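Local coordinates for mandelate racemase/muconate lactonizing enzyme, C-terminal domain protein (Paracoccus denitrificans, PDB 4DWD) that binds magnesium and may act as a hydro-lyase of the enolase superfamily type, at residues Arg138-Val143 and Ile178-Ala183; Gly133-Arg138 and Val159-Asp164; Ala56-Pro61 and His80-Leu85; Ile49-Val54 and Glu88-Ala93; Pro113-Leu118 and Val312-Met317. All blocks are in the same frame, centred on the assembly; numbering follows the deposited sequence.

The chain builds an N-terminal capping domain, then an enolase-type barrel, and its end returns to complete the capping domain's sheet. Contacts 3 and 4 belong to the capping domain: 56-61 with 80-85 is nested within the loop closed by 49-54 and 88-93, both use helix 49-63, and their centres are 9 Å apart. Contacts 1 and 2, also 9 Å apart between centres, belong to adjoining units of the barrel; they share R138, and their segments alternate along the chain. Contact 5 encloses both in sequence and joins capping domain to barrel. Contacts 1 and 3 lie 45 Å apart between centres; contacts 3 and 4 also face a second subunit.

Contact 1 (Arg138-Val143 and Ile178-Ala183); sequences RSVDEV and IAKARA
The first turn of helix 140-154 comes up against the middle of helix 174-188, and the backbones are closest at V140 and K180, whose CA atoms are 5.3 Å apart. K180 has the largest share of the contact. Its CG stands anti to the carbonyl carbon (chi1 -73°), and the chain runs extended from there past both valines to the turn that precedes the first helix. On the way K180 CG passes 3.8 Å from V140 CG2, and K180 CD lies 4.0 Å from V143 CG2, the V143 branch crossing the lysine at about a right angle. The apolar stem of a lysine suits this passage, and its ammonium end suits the carbonyls beyond it. K180 NZ donates to R138 O over 2.7 Å, approaching nearly along the C=O axis (160°), and it has a second acceptor in N135 O. The ammonium of this buried lysine is held by two backbone oxygens. On the other flank V140 CG1 touches A183 CB at 3.6 Å, and A179 CB adds a looser contact to V140 CG2; alanines suit these positions because their short side chains let the helices come close. S139 and E142 start the first helix with a capping box: E142 N donates to S139 OG at 3.2 Å, while S139 N meets E142 OE1 at 3.0 Å from above the carboxylate plane. The two are adjacent outer helices of the enolase-superfamily (beta/alpha) barrel, following parallel strands 125-132 and 158-162; K180 also rests on W163, and A181 turns to L214 of helix 204-216.

Contact 2 (Gly133-Arg138 and Val159-Asp164); sequences GGNAAR and VKIRWD
N135 holds R162 O with two donors: its CG lies beside its own backbone N, anti to the carbonyl carbon (chi1 -65°), and chi2 of -59° sets the turn of the amide. N135 N reaches R162 O at 3.1 Å in the carbonyl plane, and N135 ND2 reaches it at 2.9 Å, tilted from that plane by 29°. The same residue lays its CB over one face of W163, a CH-pi contact 4.0 Å from the centroid of the six-membered ring, while A136 N donates to W163 O at 3.1 Å on a lone pair. The loop after strand 125-132 here meets the C-terminal end of strand 158-162, the end of the barrel where enolase-superfamily enzymes carry their active sites. R162 pairs with D327 and lies beside D197, which binds calcium in a crystal structure of this protein, though no ion sits there in this chain. G133 passes over the face of the R162 guanidinium, where a CB would collide with R162 NH2 and D164 OD2. G134, with positive phi, donates its N to the anti lone pair of D164 OD2 at 3.1 Å. R138 NH1 braces the turn, bonded to G133 O at 2.7 Å and to N135 OD1 at 2.8 Å. An alanine in place of N135 would probably leave R162 O with one donor fewer and R138, left with G133 O, freer to turn.

Contact 3 (Ala56-Pro61 and His80-Leu85); sequences ARDIAP and HRLVKL
D58 and I59 of helix 49-63 meet L82 and L85, just past helix 71-81, in the helical part of the N-terminal capping domain found throughout the enolase superfamily. L82 touches both D58 and I59. Its CG lies anti to the carbonyl carbon (chi1 -63°), and its two methyls divide the work: L82 CD2 lies 3.7 Å from D58 CB, whereas L82 CD1 lies 3.9 Å from I59 CG1, the isoleucine crossing the leucine at about a right angle. A branched leucine end suits a place between two successive residues of the opposing helix. I59 is itself buried, and it also packs on A94, L95 and C98 of helix 90-110. L85 approaches D58 tip to tip, its CD1 3.9 Å from D58 OD2. A short 3-10 turn brings L85 to the same side as L82, toward D58, with L85 N bonded to L82 O at 2.9 Å. The opposing helix is irregular here: a wider pi-type turn spans 56-59, and P61, which has no N-H to give, coincides with a kink. A second subunit closes over the contact, its L46 resting on D58 and L82, while K84 forms a salt bridge to E249 of that subunit. D58 and R81 carry opposite charges, yet carboxylate and guanidinium do not pair; R81 NH1 touches the backbone atom D58 O at 3.7 Å, without a hydrogen bond, at the guanidinium edge.

Contact 4 (Ile49-Val54 and Glu88-Ala93); sequences IASLGV and EGIATA
I90 sets both of its branches against A50 and S51. Its CG1 is anti to the carbonyl carbon (chi1 -71°) and CG2 anti to the backbone N; with chi2 at 162° this sets CD1 against A50 and CG2 against the backbone at S51. I90 CD1 touches A50 CB at 3.6 Å, and I90 CG2 lies 3.6 Å from S51 N. V54, one turn after A50, brings up its CG2, the branch anti to the carbonyl carbon, to 4.0 Å from I90 CG2, the two side chains crossing at about a right angle. The short alanine at A50 is what lets the isoleucine come so near the helix. S51 supplies the polar link: with chi1 -68° its OG is beside the backbone N, and it donates to I90 O over 2.7 Å, in the carbonyl plane and on a lone pair. A serine is small and carries a donor, which fits this buried spot. Here the start of helix 49-63 packs on the first turn of helix 90-110 within the N-terminal domain, next to its antiparallel sheet, where A42 of strand 37-42 touches both S51 and A93. R57 and L85 of a second subunit lie against A50 and I90. G89 is the N-cap residue of helix 90-110, and its backbone angles would jam any CB against the preceding carbonyl oxygen. A93 CB lies 3.6 Å from S51 OG.

Contact 5 (Pro113-Leu118 and Val312-Met317); sequences PIYKLL and VLSTLM
L118 meets T315 and V312 with CB and CD1. Starting at the root, L118 CB lies 3.8 Å from T315 CG2; CG is anti to the carbonyl carbon (chi1 -64°), and at the tip L118 CD1 lies 4.1 Å from T315 CG2 and 4.5 Å from V312 CG2, a looser touch. L118 and T315 cross at about a right angle, and the leucine also packs on W103 and I278. T315 shows why a threonine fits: its methyl serves the leucine, while its OG1 folds back to donate to V312 O at 2.7 Å. V312 O takes T315 N as well, so one carbonyl holds the residue by two bonds. Y115 takes the crowded position for CG, between its backbone N and carbonyl carbon, and S314 OG comes to 3.3 Å from Y115 CB; that hydroxyl is bonded to H311 O. The contact joins short helix 114-117, which follows the capping domain's long helix 90-110, to the end of barrel helix 304-314. Nearby, K116 makes salt bridges to E67 and D70 of a third subunit. An alanine at T315, lacking the methyl and hydroxyl, would probably open a gap beside L118 and leave V312 O to hold this residue by its backbone N alone. With no hydrogen bond crossing and the hydroxyls of S314 and T315 bonded to the carbonyls of H311 and V312, the join rests on van der Waals contact, mainly the T315 methyl against L118.

Contact 1 (Arg138-Val143 and Ile178-Ala183)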
# COMPACT_ATOMS: atom_id res chain seq x y z
N ARG B 138 -16.74 -39.37 6.41
CA ARG B 138 -18.07 -39.92 6.12
C ARG B 138 -18.33 -40.00 4.62
O ARG B 138 -17.78 -39.23 3.85
CB ARG B 138 -19.15 -39.03 6.73
CG ARG B 138 -19.25 -39.12 8.23
CD ARG B 138 -20.47 -38.37 8.73
NE ARG B 138 -20.58 -38.58 10.17
CZ ARG B 138 -20.45 -37.62 11.08
NH1 ARG B 138 -20.26 -36.37 10.70
NH2 ARG B 138 -20.54 -37.92 12.37
N SER B 139 -19.20 -40.93 4.23
CA SER B 139 -19.81 -40.90 2.90
C SER B 139 -20.86 -39.78 2.86
O SER B 139 -21.29 -39.28 3.90
CB SER B 139 -20.50 -42.23 2.60
OG SER B 139 -21.58 -42.42 3.49
N VAL B 140 -21.28 -39.41 1.65
CA VAL B 140 -22.34 -38.41 1.51
C VAL B 140 -23.60 -38.79 2.30
O VAL B 140 -24.15 -37.95 3.01
CB VAL B 140 -22.70 -38.17 0.02
CG1 VAL B 140 -23.94 -37.30 -0.11
CG2 VAL B 140 -21.54 -37.53 -0.73
N ASP B 141 -24.04 -40.04 2.20
CA ASP B 141 -25.26 -40.44 2.90
C ASP B 141 -25.08 -40.36 4.41
O ASP B 141 -26.03 -40.04 5.13
CB ASP B 141 -25.75 -41.84 2.48
CG ASP B 141 -24.75 -42.94 2.82
OD1 ASP B 141 -24.83 -43.52 3.92
OD2 ASP B 141 -23.87 -43.21 1.98
N GLU B 142 -23.87 -40.63 4.89
CA GLU B 142 -23.58 -40.53 6.32
C GLU B 142 -23.59 -39.08 6.81
O GLU B 142 -24.07 -38.79 7.92
CB GLU B 142 -22.25 -41.21 6.66
CG GLU B 142 -22.35 -42.72 6.71
CD GLU B 142 -21.02 -43.43 6.51
OE1 GLU B 142 -19.96 -42.76 6.44
OE2 GLU B 142 -21.05 -44.68 6.41
N VAL B 143 -23.09 -38.16 5.99
CA VAL B 143 -23.15 -36.75 6.33
C VAL B 143 -24.62 -36.32 6.45
O VAL B 143 -25.03 -35.72 7.44
CB VAL B 143 -22.43 -35.88 5.28
CG1 VAL B 143 -22.64 -34.41 5.60
CG2 VAL B 143 -20.95 -36.22 5.22
N ILE B 178 -17.56 -30.84 -2.06
CA ILE B 178 -18.62 -30.05 -2.67
C ILE B 178 -19.90 -30.88 -2.74
O ILE B 178 -20.99 -30.37 -2.46
CB ILE B 178 -18.18 -29.52 -4.05
CG1 ILE B 178 -17.07 -28.47 -3.86
CG2 ILE B 178 -19.35 -28.91 -4.82
CD1 ILE B 178 -16.30 -28.12 -5.12
N ALA B 179 -19.76 -32.16 -3.12
CA ALA B 179 -20.93 -33.07 -3.15
C ALA B 179 -21.63 -33.18 -1.80
O ALA B 179 -22.86 -33.23 -1.72
CB ALA B 179 -20.54 -34.44 -3.70
N LYS B 180 -20.84 -33.21 -0.72
CA LYS B 180 -21.40 -33.28 0.63
C LYS B 180 -22.10 -31.96 0.95
O LYS B 180 -23.21 -31.95 1.48
CB LYS B 180 -20.29 -33.57 1.64
CG LYS B 180 -19.79 -35.01 1.56
CD LYS B 180 -18.48 -35.21 2.30
CE LYS B 180 -18.10 -36.68 2.26
NZ LYS B 180 -16.74 -36.90 2.83
N ALA B 181 -21.46 -30.85 0.61
CA ALA B 181 -22.10 -29.54 0.84
C ALA B 181 -23.42 -29.42 0.06
O ALA B 181 -24.41 -28.92 0.60
CB ALA B 181 -21.15 -28.41 0.48
N ARG B 182 -23.43 -29.93 -1.17
CA ARG B 182 -24.64 -29.91 -2.00
C ARG B 182 -25.74 -30.76 -1.39
O ARG B 182 -26.90 -30.32 -1.30
CB ARG B 182 -24.32 -30.38 -3.43
CG ARG B 182 -25.55 -30.46 -4.34
CD ARG B 182 -25.16 -30.77 -5.77
NE ARG B 182 -24.78 -29.53 -6.46
CZ ARG B 182 -25.63 -28.74 -7.12
NH1 ARG B 182 -26.92 -29.06 -7.20
NH2 ARG B 182 -25.19 -27.64 -7.70
N ALA B 183 -25.39 -31.96 -0.94
CA ALA B 183 -26.38 -32.86 -0.36
C ALA B 183 -27.01 -32.27 0.91
O ALA B 183 -28.20 -32.45 1.18
CB ALA B 183 -25.75 -34.20 -0.07

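Contact 2 (Gly133-Arg138 and Val159-Asp164)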
# COMPACT_ATOMS: atom_id res chain seq x y z
N GLY B 133 -19.23 -32.33 13.26
CA GLY B 133 -17.86 -32.59 12.84
C GLY B 133 -17.66 -33.93 12.16
O GLY B 133 -18.61 -34.71 12.03
N GLY B 134 -16.43 -34.18 11.74
CA GLY B 134 -16.03 -35.49 11.25
C GLY B 134 -16.54 -35.86 9.87
O GLY B 134 -16.71 -37.04 9.56
N ASN B 135 -16.76 -34.87 9.02
CA ASN B 135 -17.35 -35.16 7.71
C ASN B 135 -16.36 -35.55 6.62
O ASN B 135 -16.77 -36.06 5.58
CB ASN B 135 -18.26 -34.02 7.30
CG ASN B 135 -19.45 -33.91 8.21
OD1 ASN B 135 -20.22 -34.86 8.34
ND2 ASN B 135 -19.57 -32.79 8.91
N ALA B 136 -15.07 -35.35 6.88
CA ALA B 136 -14.07 -35.80 5.91
C ALA B 136 -14.16 -37.31 5.70
O ALA B 136 -14.09 -37.79 4.57
CB ALA B 136 -12.66 -35.39 6.33
N ALA B 137 -14.37 -38.03 6.80
CA ALA B 137 -14.34 -39.49 6.83
C ALA B 137 -15.66 -40.15 6.42
O ALA B 137 -15.69 -41.34 6.12
CB ALA B 137 -13.94 -39.97 8.22
N ARG B 138 -16.74 -39.37 6.41
CA ARG B 138 -18.07 -39.92 6.12
C ARG B 138 -18.33 -40.00 4.62
O ARG B 138 -17.78 -39.23 3.85
CB ARG B 138 -19.15 -39.03 6.73
CG ARG B 138 -19.25 -39.12 8.23
CD ARG B 138 -20.47 -38.37 8.73
NE ARG B 138 -20.58 -38.58 10.17
CZ ARG B 138 -20.45 -37.62 11.08
NH1 ARG B 138 -20.26 -36.37 10.70
NH2 ARG B 138 -20.54 -37.92 12.37
N VAL B 159 -26.82 -24.49 10.74
CA VAL B 159 -26.05 -25.74 10.80
C VAL B 159 -24.65 -25.47 10.29
O VAL B 159 -24.50 -24.73 9.32
CB VAL B 159 -26.71 -26.82 9.90
CG1 VAL B 159 -25.79 -28.03 9.75
CG2 VAL B 159 -28.06 -27.23 10.49
N LYS B 160 -23.63 -26.03 10.94
CA LYS B 160 -22.27 -25.95 10.39
C LYS B 160 -21.74 -27.36 10.26
O LYS B 160 -21.79 -28.13 11.22
CB LYS B 160 -21.34 -25.12 11.30
CG LYS B 160 -19.96 -24.87 10.71
CD LYS B 160 -19.08 -24.00 11.59
CE LYS B 160 -18.41 -24.82 12.68
NZ LYS B 160 -17.74 -23.95 13.69
N ILE B 161 -21.27 -27.69 9.06
CA ILE B 161 -20.64 -28.99 8.81
C ILE B 161 -19.12 -28.82 8.79
O ILE B 161 -18.58 -28.00 8.05
CB ILE B 161 -21.17 -29.69 7.54
CG1 ILE B 161 -21.19 -28.72 6.33
CG2 ILE B 161 -22.57 -30.22 7.82
CD1 ILE B 161 -21.61 -29.38 5.01
N ARG B 162 -18.43 -29.59 9.64
CA ARG B 162 -16.98 -29.46 9.80
C ARG B 162 -16.29 -30.72 9.31
O ARG B 162 -16.85 -31.81 9.41
CB ARG B 162 -16.59 -29.24 11.28
CG ARG B 162 -17.54 -28.36 12.08
CD ARG B 162 -16.92 -27.89 13.40
NE ARG B 162 -16.33 -29.02 14.12
CZ ARG B 162 -16.99 -29.83 14.94
NH1 ARG B 162 -18.29 -29.63 15.19
NH2 ARG B 162 -16.36 -30.84 15.51
N TRP B 163 -15.08 -30.56 8.80
CA TRP B 163 -14.38 -31.66 8.16
C TRP B 163 -13.55 -32.49 9.07
O TRP B 163 -13.61 -33.72 9.02
CB TRP B 163 -13.61 -31.17 6.93
CG TRP B 163 -14.35 -31.60 5.71
CD1 TRP B 163 -13.90 -32.45 4.71
CD2 TRP B 163 -15.74 -31.29 5.36
NE1 TRP B 163 -14.89 -32.67 3.78
CE2 TRP B 163 -16.02 -32.01 4.12
CE3 TRP B 163 -16.75 -30.52 5.94
CZ2 TRP B 163 -17.26 -31.92 3.48
CZ3 TRP B 163 -17.99 -30.44 5.30
CH2 TRP B 163 -18.24 -31.14 4.10
N ASP B 164 -12.77 -31.82 9.91
CA ASP B 164 -11.85 -32.50 10.83
C ASP B 164 -11.00 -33.57 10.14
O ASP B 164 -10.89 -34.70 10.62
CB ASP B 164 -12.62 -33.08 12.02
CG ASP B 164 -13.30 -32.00 12.82
OD1 ASP B 164 -12.57 -31.10 13.29
OD2 ASP B 164 -14.54 -32.04 12.95
O HOH W 1 -13.33 -36.64 9.38

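Contact 3 (Ala56-Pro61 and His80-Leu85)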
# COMPACT_ATOMS: atom_id res chain seq x y z
N ALA B 56 -0.94 -25.84 37.82
CA ALA B 56 -0.46 -26.39 39.09
C ALA B 56 0.93 -25.87 39.48
O ALA B 56 1.17 -25.52 40.64
CB ALA B 56 -0.46 -27.91 39.05
N ARG B 57 1.84 -25.82 38.51
CA ARG B 57 3.23 -25.47 38.83
C ARG B 57 3.47 -23.96 38.85
O ARG B 57 4.24 -23.46 39.67
CB ARG B 57 4.19 -26.08 37.81
CG ARG B 57 4.37 -27.58 37.86
CD ARG B 57 5.55 -28.00 36.98
NE ARG B 57 5.40 -27.54 35.59
CZ ARG B 57 4.65 -28.15 34.68
NH1 ARG B 57 3.99 -29.27 34.98
NH2 ARG B 57 4.57 -27.66 33.46
N ASP B 58 2.85 -23.25 37.91
CA ASP B 58 3.22 -21.86 37.65
C ASP B 58 2.23 -20.84 38.19
O ASP B 58 2.63 -19.81 38.74
CB ASP B 58 3.48 -21.64 36.15
CG ASP B 58 4.49 -22.62 35.57
OD1 ASP B 58 5.47 -22.98 36.26
OD2 ASP B 58 4.31 -23.03 34.41
N ILE B 59 0.93 -21.12 38.03
CA ILE B 59 -0.09 -20.12 38.34
C ILE B 59 -0.61 -20.25 39.77
O ILE B 59 -0.66 -19.25 40.50
CB ILE B 59 -1.25 -20.17 37.32
CG1 ILE B 59 -0.71 -19.95 35.90
CG2 ILE B 59 -2.32 -19.14 37.66
CD1 ILE B 59 -1.72 -20.23 34.81
N ALA B 60 -1.01 -21.46 40.15
CA ALA B 60 -1.57 -21.72 41.48
C ALA B 60 -0.76 -21.12 42.64
O ALA B 60 -1.35 -20.44 43.49
CB ALA B 60 -1.82 -23.21 41.68
N PRO B 61 0.57 -21.35 42.70
CA PRO B 61 1.32 -20.81 43.84
C PRO B 61 1.25 -19.29 43.91
O PRO B 61 1.34 -18.72 44.99
CB PRO B 61 2.76 -21.26 43.59
CG PRO B 61 2.67 -22.40 42.64
CD PRO B 61 1.43 -22.18 41.82
N HIS B 80 2.65 -12.26 31.77
CA HIS B 80 4.01 -11.81 31.51
C HIS B 80 5.06 -12.72 32.10
O HIS B 80 6.12 -12.90 31.50
CB HIS B 80 4.14 -10.32 31.81
CG HIS B 80 3.45 -9.45 30.76
ND1 HIS B 80 2.11 -9.30 30.72
CD2 HIS B 80 3.94 -8.78 29.64
CE1 HIS B 80 1.76 -8.55 29.66
NE2 HIS B 80 2.88 -8.23 28.99
N ARG B 81 4.78 -13.34 33.24
CA ARG B 81 5.67 -14.38 33.79
C ARG B 81 5.77 -15.59 32.86
O ARG B 81 6.82 -16.24 32.77
CB ARG B 81 5.19 -14.86 35.16
CG ARG B 81 5.12 -13.76 36.21
CD ARG B 81 5.71 -14.16 37.56
NE ARG B 81 5.30 -15.48 38.03
CZ ARG B 81 5.24 -15.83 39.31
NH1 ARG B 81 4.86 -17.05 39.65
NH2 ARG B 81 5.54 -14.95 40.26
N LEU B 82 4.67 -15.90 32.18
CA LEU B 82 4.57 -17.10 31.36
C LEU B 82 4.83 -16.85 29.87
O LEU B 82 4.69 -17.77 29.06
CB LEU B 82 3.17 -17.72 31.50
CG LEU B 82 2.72 -18.24 32.86
CD1 LEU B 82 1.37 -18.91 32.72
CD2 LEU B 82 3.76 -19.20 33.41
N VAL B 83 5.24 -15.64 29.52
CA VAL B 83 5.28 -15.27 28.11
C VAL B 83 6.21 -16.17 27.30
O VAL B 83 5.91 -16.50 26.15
CB VAL B 83 5.64 -13.76 27.94
CG1 VAL B 83 7.06 -13.48 28.41
CG2 VAL B 83 5.43 -13.28 26.51
N LYS B 84 7.30 -16.63 27.91
CA LYS B 84 8.27 -17.44 27.18
C LYS B 84 7.84 -18.90 27.04
O LYS B 84 8.56 -19.69 26.45
CB LYS B 84 9.67 -17.34 27.80
CG LYS B 84 10.23 -15.92 27.96
CD LYS B 84 11.10 -15.56 26.78
CE LYS B 84 11.84 -14.25 26.98
NZ LYS B 84 13.23 -14.33 26.44
N LEU B 85 6.64 -19.22 27.54
CA LEU B 85 6.00 -20.51 27.25
C LEU B 85 5.22 -20.48 25.94
O LEU B 85 4.62 -21.48 25.55
CB LEU B 85 5.09 -20.96 28.41
CG LEU B 85 5.76 -21.16 29.77
CD1 LEU B 85 4.71 -21.62 30.78
CD2 LEU B 85 6.92 -22.14 29.68

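Contact 4 (Ile49-Val54 and Glu88-Ala93)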
# COMPACT_ATOMS: atom_id res chain seq x y z
N ILE B 49 -3.64 -31.57 29.44
CA ILE B 49 -2.75 -31.94 30.55
C ILE B 49 -1.61 -30.93 30.72
O ILE B 49 -1.29 -30.54 31.84
CB ILE B 49 -2.20 -33.38 30.37
CG1 ILE B 49 -3.35 -34.39 30.18
CG2 ILE B 49 -1.28 -33.75 31.54
CD1 ILE B 49 -4.35 -34.44 31.31
N ALA B 50 -1.05 -30.47 29.60
CA ALA B 50 0.01 -29.48 29.68
C ALA B 50 -0.52 -28.18 30.31
O ALA B 50 0.14 -27.60 31.19
CB ALA B 50 0.63 -29.21 28.31
N SER B 51 -1.71 -27.73 29.89
CA SER B 51 -2.30 -26.54 30.53
C SER B 51 -2.53 -26.72 32.03
O SER B 51 -2.26 -25.82 32.82
CB SER B 51 -3.60 -26.11 29.85
OG SER B 51 -3.37 -25.63 28.53
N LEU B 52 -3.02 -27.89 32.42
CA LEU B 52 -3.24 -28.19 33.82
C LEU B 52 -1.93 -28.19 34.62
O LEU B 52 -1.90 -27.71 35.76
CB LEU B 52 -3.97 -29.52 33.98
CG LEU B 52 -5.42 -29.57 33.47
CD1 LEU B 52 -5.96 -30.99 33.63
CD2 LEU B 52 -6.32 -28.57 34.19
N GLY B 53 -0.86 -28.69 34.02
CA GLY B 53 0.47 -28.64 34.64
C GLY B 53 0.96 -27.21 34.83
O GLY B 53 1.56 -26.88 35.86
N VAL B 54 0.70 -26.34 33.86
CA VAL B 54 1.08 -24.93 33.98
C VAL B 54 0.27 -24.28 35.10
O VAL B 54 0.81 -23.51 35.90
CB VAL B 54 0.94 -24.21 32.62
CG1 VAL B 54 1.04 -22.70 32.80
CG2 VAL B 54 2.01 -24.68 31.65
N GLU B 88 0.95 -18.82 23.36
CA GLU B 88 -0.17 -19.36 22.58
C GLU B 88 -0.48 -20.80 22.93
O GLU B 88 0.42 -21.65 23.02
CB GLU B 88 0.13 -19.33 21.08
CG GLU B 88 0.25 -17.94 20.45
CD GLU B 88 1.67 -17.42 20.45
OE1 GLU B 88 2.46 -17.78 21.35
OE2 GLU B 88 1.99 -16.62 19.54
N GLY B 89 -1.77 -21.10 23.10
CA GLY B 89 -2.21 -22.49 23.26
C GLY B 89 -2.18 -22.91 24.72
O GLY B 89 -3.07 -22.58 25.49
N ILE B 90 -1.15 -23.67 25.09
CA ILE B 90 -1.11 -24.23 26.44
C ILE B 90 -1.23 -23.18 27.54
O ILE B 90 -2.07 -23.29 28.45
CB ILE B 90 0.18 -25.05 26.62
CG1 ILE B 90 0.10 -26.34 25.79
CG2 ILE B 90 0.38 -25.41 28.09
CD1 ILE B 90 1.44 -27.02 25.54
N ALA B 91 -0.40 -22.14 27.48
CA ALA B 91 -0.40 -21.13 28.53
C ALA B 91 -1.63 -20.23 28.49
O ALA B 91 -2.20 -19.92 29.53
CB ALA B 91 0.90 -20.32 28.51
N THR B 92 -2.05 -19.80 27.29
CA THR B 92 -3.26 -18.98 27.25
C THR B 92 -4.50 -19.74 27.73
O THR B 92 -5.38 -19.13 28.33
CB THR B 92 -3.52 -18.33 25.87
OG1 THR B 92 -3.61 -19.33 24.84
CG2 THR B 92 -2.39 -17.34 25.52
N ALA B 93 -4.58 -21.05 27.47
CA ALA B 93 -5.72 -21.84 27.97
C ALA B 93 -5.68 -21.98 29.49
O ALA B 93 -6.72 -21.92 30.15
CB ALA B 93 -5.79 -23.21 27.31

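Contact 5 (Pro113-Leu118 and Val312-Met317)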
# COMPACT_ATOMS: atom_id res chain seq x y z
N PRO B 113 -25.25 -12.76 38.60
CA PRO B 113 -24.78 -13.52 37.44
C PRO B 113 -23.72 -12.71 36.69
O PRO B 113 -23.76 -11.48 36.68
CB PRO B 113 -26.03 -13.66 36.57
CG PRO B 113 -26.94 -12.55 36.99
CD PRO B 113 -26.65 -12.31 38.45
N ILE B 114 -22.80 -13.40 36.04
CA ILE B 114 -21.71 -12.72 35.34
C ILE B 114 -22.22 -11.69 34.32
O ILE B 114 -21.68 -10.59 34.27
CB ILE B 114 -20.73 -13.74 34.74
CG1 ILE B 114 -19.91 -14.36 35.89
CG2 ILE B 114 -19.80 -13.10 33.72
CD1 ILE B 114 -19.23 -15.66 35.52
N TYR B 115 -23.28 -11.99 33.56
CA TYR B 115 -23.74 -11.02 32.56
C TYR B 115 -24.21 -9.69 33.17
O TYR B 115 -24.10 -8.65 32.52
CB TYR B 115 -24.82 -11.61 31.65
CG TYR B 115 -26.16 -11.90 32.31
CD1 TYR B 115 -27.13 -10.89 32.46
CD2 TYR B 115 -26.48 -13.19 32.74
CE1 TYR B 115 -28.36 -11.16 33.05
CE2 TYR B 115 -27.71 -13.47 33.32
CZ TYR B 115 -28.64 -12.46 33.48
OH TYR B 115 -29.85 -12.75 34.06
N LYS B 116 -24.72 -9.74 34.39
CA LYS B 116 -25.11 -8.51 35.08
C LYS B 116 -23.86 -7.69 35.39
O LYS B 116 -23.82 -6.49 35.12
CB LYS B 116 -25.91 -8.81 36.35
CG LYS B 116 -27.36 -9.18 36.07
CD LYS B 116 -28.17 -7.93 35.79
CE LYS B 116 -29.60 -8.26 35.39
NZ LYS B 116 -30.39 -7.02 35.14
N LEU B 117 -22.82 -8.37 35.88
CA LEU B 117 -21.53 -7.71 36.15
C LEU B 117 -20.87 -7.13 34.90
O LEU B 117 -20.17 -6.13 34.98
CB LEU B 117 -20.58 -8.65 36.90
CG LEU B 117 -21.09 -9.07 38.28
CD1 LEU B 117 -20.14 -10.07 38.91
CD2 LEU B 117 -21.33 -7.90 39.24
N LEU B 118 -21.11 -7.77 33.76
CA LEU B 118 -20.58 -7.30 32.47
C LEU B 118 -21.37 -6.18 31.82
O LEU B 118 -21.07 -5.78 30.69
CB LEU B 118 -20.46 -8.47 31.50
CG LEU B 118 -19.48 -9.56 31.89
CD1 LEU B 118 -19.62 -10.73 30.93
CD2 LEU B 118 -18.04 -9.07 31.89
N VAL B 312 -20.82 -14.12 28.05
CA VAL B 312 -20.22 -13.10 27.18
C VAL B 312 -21.12 -12.78 25.98
O VAL B 312 -21.35 -11.63 25.68
CB VAL B 312 -18.80 -13.51 26.71
CG1 VAL B 312 -18.31 -12.66 25.54
CG2 VAL B 312 -17.82 -13.44 27.88
N LEU B 313 -21.64 -13.81 25.32
CA LEU B 313 -22.47 -13.54 24.13
C LEU B 313 -23.80 -12.84 24.42
O LEU B 313 -24.34 -12.14 23.56
CB LEU B 313 -22.67 -14.81 23.30
CG LEU B 313 -21.37 -15.20 22.57
CD1 LEU B 313 -21.48 -16.59 21.97
CD2 LEU B 313 -21.00 -14.18 21.51
N SER B 314 -24.31 -12.99 25.64
CA SER B 314 -25.52 -12.28 26.03
C SER B 314 -25.31 -10.77 26.00
O SER B 314 -26.28 -10.01 25.83
CB SER B 314 -26.01 -12.72 27.42
OG SER B 314 -25.23 -12.17 28.47
N THR B 315 -24.04 -10.34 26.12
CA THR B 315 -23.68 -8.90 26.17
C THR B 315 -23.39 -8.30 24.80
O THR B 315 -23.19 -7.09 24.69
CB THR B 315 -22.44 -8.62 27.06
OG1 THR B 315 -21.23 -8.99 26.37
CG2 THR B 315 -22.54 -9.32 28.42
N LEU B 316 -23.33 -9.15 23.77
CA LEU B 316 -22.95 -8.72 22.42
C LEU B 316 -24.14 -8.09 21.71
O LEU B 316 -25.16 -8.74 21.50
CB LEU B 316 -22.41 -9.92 21.62
CG LEU B 316 -21.92 -9.67 20.18
CD1 LEU B 316 -20.66 -8.81 20.16
CD2 LEU B 316 -21.68 -10.98 19.44
N MSE B 317 -24.01 -6.81 21.37
CA MSE B 317 -25.11 -6.08 20.74
C MSE B 317 -25.43 -6.66 19.39
O MSE B 317 -26.54 -7.16 19.17
CB MSE B 317 -24.76 -4.60 20.64
CG MSE B 317 -25.90 -3.82 20.01
SE MSE B 317 -25.44 -1.90 19.98
CE MSE B 317 -23.64 -2.05 19.17